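Ceramide very long chain fatty acid hydroxylase SCS7 (Saccharomyces cerevisiae, PDB 4ZR1) hydroxylates the very long chain fatty acids of ceramides, probably at C-2, as a zinc-containing membrane enzyme that draws electrons from cytochrome b5. Local coordinates at residues F95-P98 and L99-A103; L172-G175 and C176-Y179. One frame throughout, in Å; residues are numbered along the deposited sequence.

How the interactions relate
Both interactions are local, between neighbouring turns of a continuous stretch, but interaction 1 is a 3-10 turn at the surface and interaction 2 lies in the buried core, on helix 164-179. Residues 95-103 are held by carbonyl bonds to residues three further on, with a glutamate and a lysine alongside. Residues 172-179 keep two backbone bonds of ordinary helical span, and their side-chain chemistry is metal binding, with three histidines divided between two zinc ions. The centres of interactions 1 and 2 are about 15 Å apart; their nearest atoms, about 6 Å apart, do not touch. One octyl glucoside bridges them, its alkyl tail against interaction 1, its sugar and the start of the tail against interaction 2.

Interaction 1: F95-P98 and L99-A103; sequences FLEP and LTKTA. With BOG (octyl beta-D-glucopyranoside), chain E.
The carbonyl oxygen E97 O is gripped twice by T100. The hydroxyl, T100 OG1, donates at 2.9 Å to E97 O and lies in the carbonyl plane, on a lone pair. The amide T100 N comes in at 3.0 Å from E97 O, well above that plane, yet its N-H points at the oxygen at a fairly straight 161°. With chi1 at 75°, OG1 sits between the threonine's own backbone N and carbonyl carbon, which turns the hydroxyl back under the turn. On either side of this pair of bonds the backbone repeats the same spacing: L99 N donates to L96 O at 3.1 Å and K101 N to P98 O at 3.2 Å. Successive bonds to the third residue back make 97-100 a short 3-10 segment, in the loop that leads to the first transmembrane helix, 106-125. K101 then runs back alongside the turn, extended until a bend at its last torsion (chi4 68°) brings NZ to 3.4 Å from E97 CG. The salt bridge that results is long, 3.7 Å from K101 NZ to E97 OE2. This carboxylate has firmer partners in the chain: F92 N and G93 N donate to OE1, while OE2 takes L91 N and a salt bridge from R186. With so many donors around it, the group is probably kept ionised and fixed in rotation. R186 also donates through NE to T100 O, tying the turn to the loop after helix 164-179. Across from the glutamate, the detergent's alkyl chain lies along the backbone, C6' at 3.6 Å from L99 O and C4' at 3.7 Å from T100 CA.

Interaction 2: L172-G175 and C176-Y179; sequences LLHG and CHHY. With ZN (zinc ion), chain D; ZN (zinc ion), chain C; BOG (octyl beta-D-glucopyranoside), chain E.
H177 N makes a weak bond to H174 O, while the H177 ring, its CG anti to the backbone N (chi1 175°), extends to bind one zinc ion through NE2 at 2.3 Å. Its CD2 passes 4.0 Å from H174 CE1, the planes inclined at 50°. Residues 172-175 include a wider pi-type turn, and L173 O, 6.6 Å from H177 N, takes a bond from the detergent hydroxyl O4. H178 N then takes the same H174 O at 3.2 Å, in the carbonyl plane. Its ring crosses that of H174 obliquely, and H174 NE2 (2.2 Å) and H178 NE2 (2.3 Å) both bind the second zinc ion. This is an HxxHH histidine box, serving two metals that likely form the catalytic centre. Y179 N closes the turn on G175 O at 2.8 Å. The surroundings complete both sites: H150, H155 and H254 join H174 and H178, while H232, H236, H251 and H255 join H177. Helix 164-179 thus lies among helices 211-236, 242-256 and 128-154, the last packing L153 and F154 on L173 and stacking F154 on the H174 ring.

Interaction 1: F95-P98 and L99-A103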
loop_
_atom_site.group_PDB
_atom_site.type_symbol
_atom_site.label_atom_id
_atom_site.label_comp_id
_atom_site.label_asym_id
_atom_site.label_seq_id
_atom_site.Cartn_x
_atom_site.Cartn_y
_atom_site.Cartn_z
ATOM N N PHE A 95 11.747 -10.514 18.957
ATOM C CA PHE A 95 10.450 -10.578 19.624
ATOM C C PHE A 95 9.500 -9.447 19.221
ATOM O O PHE A 95 8.364 -9.403 19.677
ATOM C CB PHE A 95 10.634 -10.561 21.151
ATOM C CG PHE A 95 11.227 -9.284 21.673
ATOM C CD1 PHE A 95 10.415 -8.219 22.024
ATOM C CD2 PHE A 95 12.596 -9.148 21.816
ATOM C CE1 PHE A 95 10.962 -7.039 22.499
ATOM C CE2 PHE A 95 13.147 -7.970 22.293
ATOM C CZ PHE A 95 12.330 -6.915 22.632
ATOM N N LEU A 96 9.973 -8.525 18.392
ATOM C CA LEU A 96 9.132 -7.454 17.869
ATOM C C LEU A 96 8.400 -7.916 16.611
ATOM O O LEU A 96 7.494 -7.246 16.119
ATOM C CB LEU A 96 9.972 -6.208 17.558
ATOM C CG LEU A 96 10.730 -5.570 18.722
ATOM C CD1 LEU A 96 11.466 -4.322 18.260
ATOM C CD2 LEU A 96 9.768 -5.244 19.846
ATOM N N GLU A 97 8.800 -9.068 16.093
ATOM C CA GLU A 97 8.258 -9.559 14.836
ATOM C C GLU A 97 6.718 -9.654 14.773
ATOM O O GLU A 97 6.148 -9.449 13.700
ATOM C CB GLU A 97 8.868 -10.923 14.498
ATOM C CG GLU A 97 8.624 -11.357 13.046
ATOM C CD GLU A 97 9.445 -10.559 12.028
ATOM O OE1 GLU A 97 10.390 -9.849 12.422
ATOM O OE2 GLU A 97 9.159 -10.657 10.821
ATOM N N PRO A 98 6.041 -9.970 15.894
ATOM C CA PRO A 98 4.576 -10.009 15.791
ATOM C C PRO A 98 3.905 -8.717 15.309
ATOM O O PRO A 98 2.909 -8.803 14.586
ATOM C CB PRO A 98 4.148 -10.335 17.223
ATOM C CG PRO A 98 5.225 -11.245 17.692
ATOM C CD PRO A 98 6.505 -10.677 17.105
ATOM N N LEU A 99 4.444 -7.559 15.678
ATOM C CA LEU A 99 3.923 -6.268 15.227
ATOM C C LEU A 99 3.946 -6.063 13.711
ATOM O O LEU A 99 3.293 -5.163 13.191
ATOM C CB LEU A 99 4.718 -5.143 15.878
ATOM C CG LEU A 99 4.466 -5.006 17.366
ATOM C CD1 LEU A 99 5.413 -3.991 17.967
ATOM C CD2 LEU A 99 3.012 -4.588 17.534
ATOM N N THR A 100 4.712 -6.877 13.001
ATOM C CA THR A 100 4.907 -6.649 11.574
ATOM C C THR A 100 3.963 -7.524 10.776
ATOM O O THR A 100 3.994 -7.518 9.554
ATOM C CB THR A 100 6.382 -6.933 11.135
ATOM O OG1 THR A 100 6.620 -8.347 11.091
ATOM C CG2 THR A 100 7.386 -6.270 12.108
ATOM N N LYS A 101 3.129 -8.286 11.475
ATOM C CA LYS A 101 2.224 -9.220 10.813
ATOM C C LYS A 101 0.778 -8.874 11.127
ATOM O O LYS A 101 0.369 -8.903 12.278
ATOM C CB LYS A 101 2.525 -10.655 11.234
ATOM C CG LYS A 101 3.839 -11.220 10.710
ATOM C CD LYS A 101 3.844 -12.730 10.891
ATOM C CE LYS A 101 5.087 -13.368 10.333
ATOM N NZ LYS A 101 6.299 -12.999 11.112
ATOM N N THR A 102 0.008 -8.508 10.109
ATOM C CA THR A 102 -1.371 -8.107 10.343
ATOM C C THR A 102 -2.267 -8.749 9.297
ATOM O O THR A 102 -2.091 -8.534 8.095
ATOM C CB THR A 102 -1.552 -6.581 10.297
ATOM O OG1 THR A 102 -1.457 -6.149 8.942
ATOM C CG2 THR A 102 -0.465 -5.870 11.114
ATOM N N ALA A 103 -3.220 -9.546 9.760
ATOM C CA ALA A 103 -4.124 -10.253 8.874
ATOM C C ALA A 103 -5.190 -9.309 8.340
ATOM O O ALA A 103 -5.467 -8.279 8.947
ATOM C CB ALA A 103 -4.760 -11.414 9.596
HETATM C C1 BOG E . 2.803 -1.749 5.721
HETATM O O1 BOG E . 3.150 -2.700 6.704
HETATM C C2 BOG E . 2.266 -2.480 4.514
HETATM O O2 BOG E . 3.338 -3.191 3.941
HETATM C C3 BOG E . 1.774 -1.496 3.477
HETATM O O3 BOG E . 1.067 -2.122 2.430
HETATM C C4 BOG E . 0.922 -0.426 4.089
HETATM O O4 BOG E . 0.725 0.562 3.107
HETATM C C5 BOG E . 1.645 0.174 5.265
HETATM O O5 BOG E . 1.853 -0.838 6.227
HETATM C C6 BOG E . 0.786 1.317 5.786
HETATM O O6 BOG E . 0.955 1.537 7.169
HETATM C "C1'" BOG E . 4.411 -2.497 7.308
HETATM C "C2'" BOG E . 4.705 -3.574 8.332
HETATM C "C3'" BOG E . 5.667 -3.011 9.359
HETATM C "C4'" BOG E . 5.104 -3.091 10.766
HETATM C "C5'" BOG E . 5.549 -1.889 11.582
HETATM C "C6'" BOG E . 5.362 -2.169 13.053
HETATM C "C7'" BOG E . 5.632 -0.918 13.858
HETATM C "C8'" BOG E . 7.125 -0.716 13.984
#

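Interaction 2: L172-G175 and C176-Y179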
loop_
_atom_site.group_PDB
_atom_site.type_symbol
_atom_site.label_atom_id
_atom_site.label_comp_id
_atom_site.label_asym_id
_atom_site.label_seq_id
_atom_site.Cartn_x
_atom_site.Cartn_y
_atom_site.Cartn_z
ATOM N N LEU A 172 8.563 0.686 5.326
ATOM C CA LEU A 172 7.474 0.410 6.262
ATOM C C LEU A 172 6.103 0.919 5.792
ATOM O O LEU A 172 5.073 0.344 6.143
ATOM C CB LEU A 172 7.796 1.015 7.633
ATOM C CG LEU A 172 8.861 0.324 8.482
ATOM C CD1 LEU A 172 9.113 1.127 9.741
ATOM C CD2 LEU A 172 8.467 -1.117 8.838
ATOM N N LEU A 173 6.080 1.997 5.009
ATOM C CA LEU A 173 4.804 2.584 4.586
ATOM C C LEU A 173 4.223 1.919 3.353
ATOM O O LEU A 173 3.011 1.864 3.203
ATOM C CB LEU A 173 4.956 4.082 4.323
ATOM C CG LEU A 173 5.203 4.931 5.574
ATOM C CD1 LEU A 173 5.170 6.413 5.241
ATOM C CD2 LEU A 173 4.199 4.589 6.659
ATOM N N HIS A 174 5.076 1.417 2.467
ATOM C CA HIS A 174 4.597 0.892 1.196
ATOM C C HIS A 174 5.644 0.081 0.411
ATOM O O HIS A 174 5.295 -0.837 -0.331
ATOM C CB HIS A 174 4.094 2.043 0.330
ATOM C CG HIS A 174 3.224 1.607 -0.800
ATOM N ND1 HIS A 174 2.033 0.937 -0.603
ATOM C CD2 HIS A 174 3.371 1.733 -2.140
ATOM C CE1 HIS A 174 1.482 0.679 -1.775
ATOM N NE2 HIS A 174 2.272 1.154 -2.723
ATOM N N GLY A 175 6.920 0.422 0.569
ATOM C CA GLY A 175 7.983 -0.260 -0.149
ATOM C C GLY A 175 7.953 -1.768 0.034
ATOM O O GLY A 175 8.075 -2.519 -0.935
ATOM N N CYS A 176 7.780 -2.208 1.278
ATOM C CA CYS A 176 7.741 -3.632 1.600
ATOM C C CYS A 176 6.647 -4.349 0.811
ATOM O O CYS A 176 6.812 -5.480 0.343
ATOM C CB CYS A 176 7.513 -3.831 3.100
ATOM S SG CYS A 176 7.628 -5.548 3.631
ATOM N N HIS A 177 5.521 -3.677 0.654
ATOM C CA HIS A 177 4.406 -4.284 -0.031
ATOM C C HIS A 177 4.733 -4.481 -1.523
ATOM O O HIS A 177 4.345 -5.482 -2.127
ATOM C CB HIS A 177 3.150 -3.437 0.164
ATOM C CG HIS A 177 1.981 -3.928 -0.624
ATOM N ND1 HIS A 177 1.462 -5.193 -0.467
ATOM C CD2 HIS A 177 1.258 -3.343 -1.607
ATOM C CE1 HIS A 177 0.458 -5.362 -1.306
ATOM N NE2 HIS A 177 0.314 -4.254 -2.008
ATOM N N HIS A 178 5.463 -3.538 -2.112
ATOM C CA HIS A 178 5.924 -3.694 -3.490
ATOM C C HIS A 178 7.034 -4.729 -3.574
ATOM O O HIS A 178 7.139 -5.477 -4.542
ATOM C CB HIS A 178 6.408 -2.361 -4.052
ATOM C CG HIS A 178 5.325 -1.555 -4.698
ATOM N ND1 HIS A 178 5.194 -1.441 -6.064
ATOM C CD2 HIS A 178 4.309 -0.837 -4.160
ATOM C CE1 HIS A 178 4.151 -0.679 -6.343
ATOM N NE2 HIS A 178 3.595 -0.307 -5.207
ATOM N N TYR A 179 7.868 -4.763 -2.547
ATOM C CA TYR A 179 8.920 -5.748 -2.474
ATOM C C TYR A 179 8.304 -7.139 -2.332
ATOM O O TYR A 179 8.751 -8.081 -2.990
ATOM C CB TYR A 179 9.864 -5.416 -1.315
ATOM C CG TYR A 179 11.138 -6.225 -1.276
ATOM C CD1 TYR A 179 12.047 -6.186 -2.328
ATOM C CD2 TYR A 179 11.457 -6.995 -0.163
ATOM C CE1 TYR A 179 13.226 -6.918 -2.287
ATOM C CE2 TYR A 179 12.632 -7.733 -0.111
ATOM C CZ TYR A 179 13.512 -7.694 -1.172
ATOM O OH TYR A 179 14.676 -8.433 -1.110
HETATM ZN ZN ZN D . 2.082 1.405 -4.863
HETATM ZN ZN ZN C . -1.038 -3.848 -3.778
HETATM C C1 BOG E . 2.803 -1.749 5.721
HETATM O O1 BOG E . 3.150 -2.700 6.704
HETATM C C2 BOG E . 2.266 -2.480 4.514
HETATM O O2 BOG E . 3.338 -3.191 3.941
HETATM C C3 BOG E . 1.774 -1.496 3.477
HETATM O O3 BOG E . 1.067 -2.122 2.430
HETATM C C4 BOG E . 0.922 -0.426 4.089
HETATM O O4 BOG E . 0.725 0.562 3.107
HETATM C C5 BOG E . 1.645 0.174 5.265
HETATM O O5 BOG E . 1.853 -0.838 6.227
HETATM C C6 BOG E . 0.786 1.317 5.786
HETATM O O6 BOG E . 0.955 1.537 7.169
HETATM C "C1'" BOG E . 4.411 -2.497 7.308
HETATM C "C2'" BOG E . 4.705 -3.574 8.332
HETATM C "C3'" BOG E . 5.667 -3.011 9.359
HETATM C "C4'" BOG E . 5.104 -3.091 10.766
HETATM C "C5'" BOG E . 5.549 -1.889 11.582
HETATM C "C6'" BOG E . 5.362 -2.169 13.053
HETATM C "C7'" BOG E . 5.632 -0.918 13.858
HETATM C "C8'" BOG E . 7.125 -0.716 13.984
#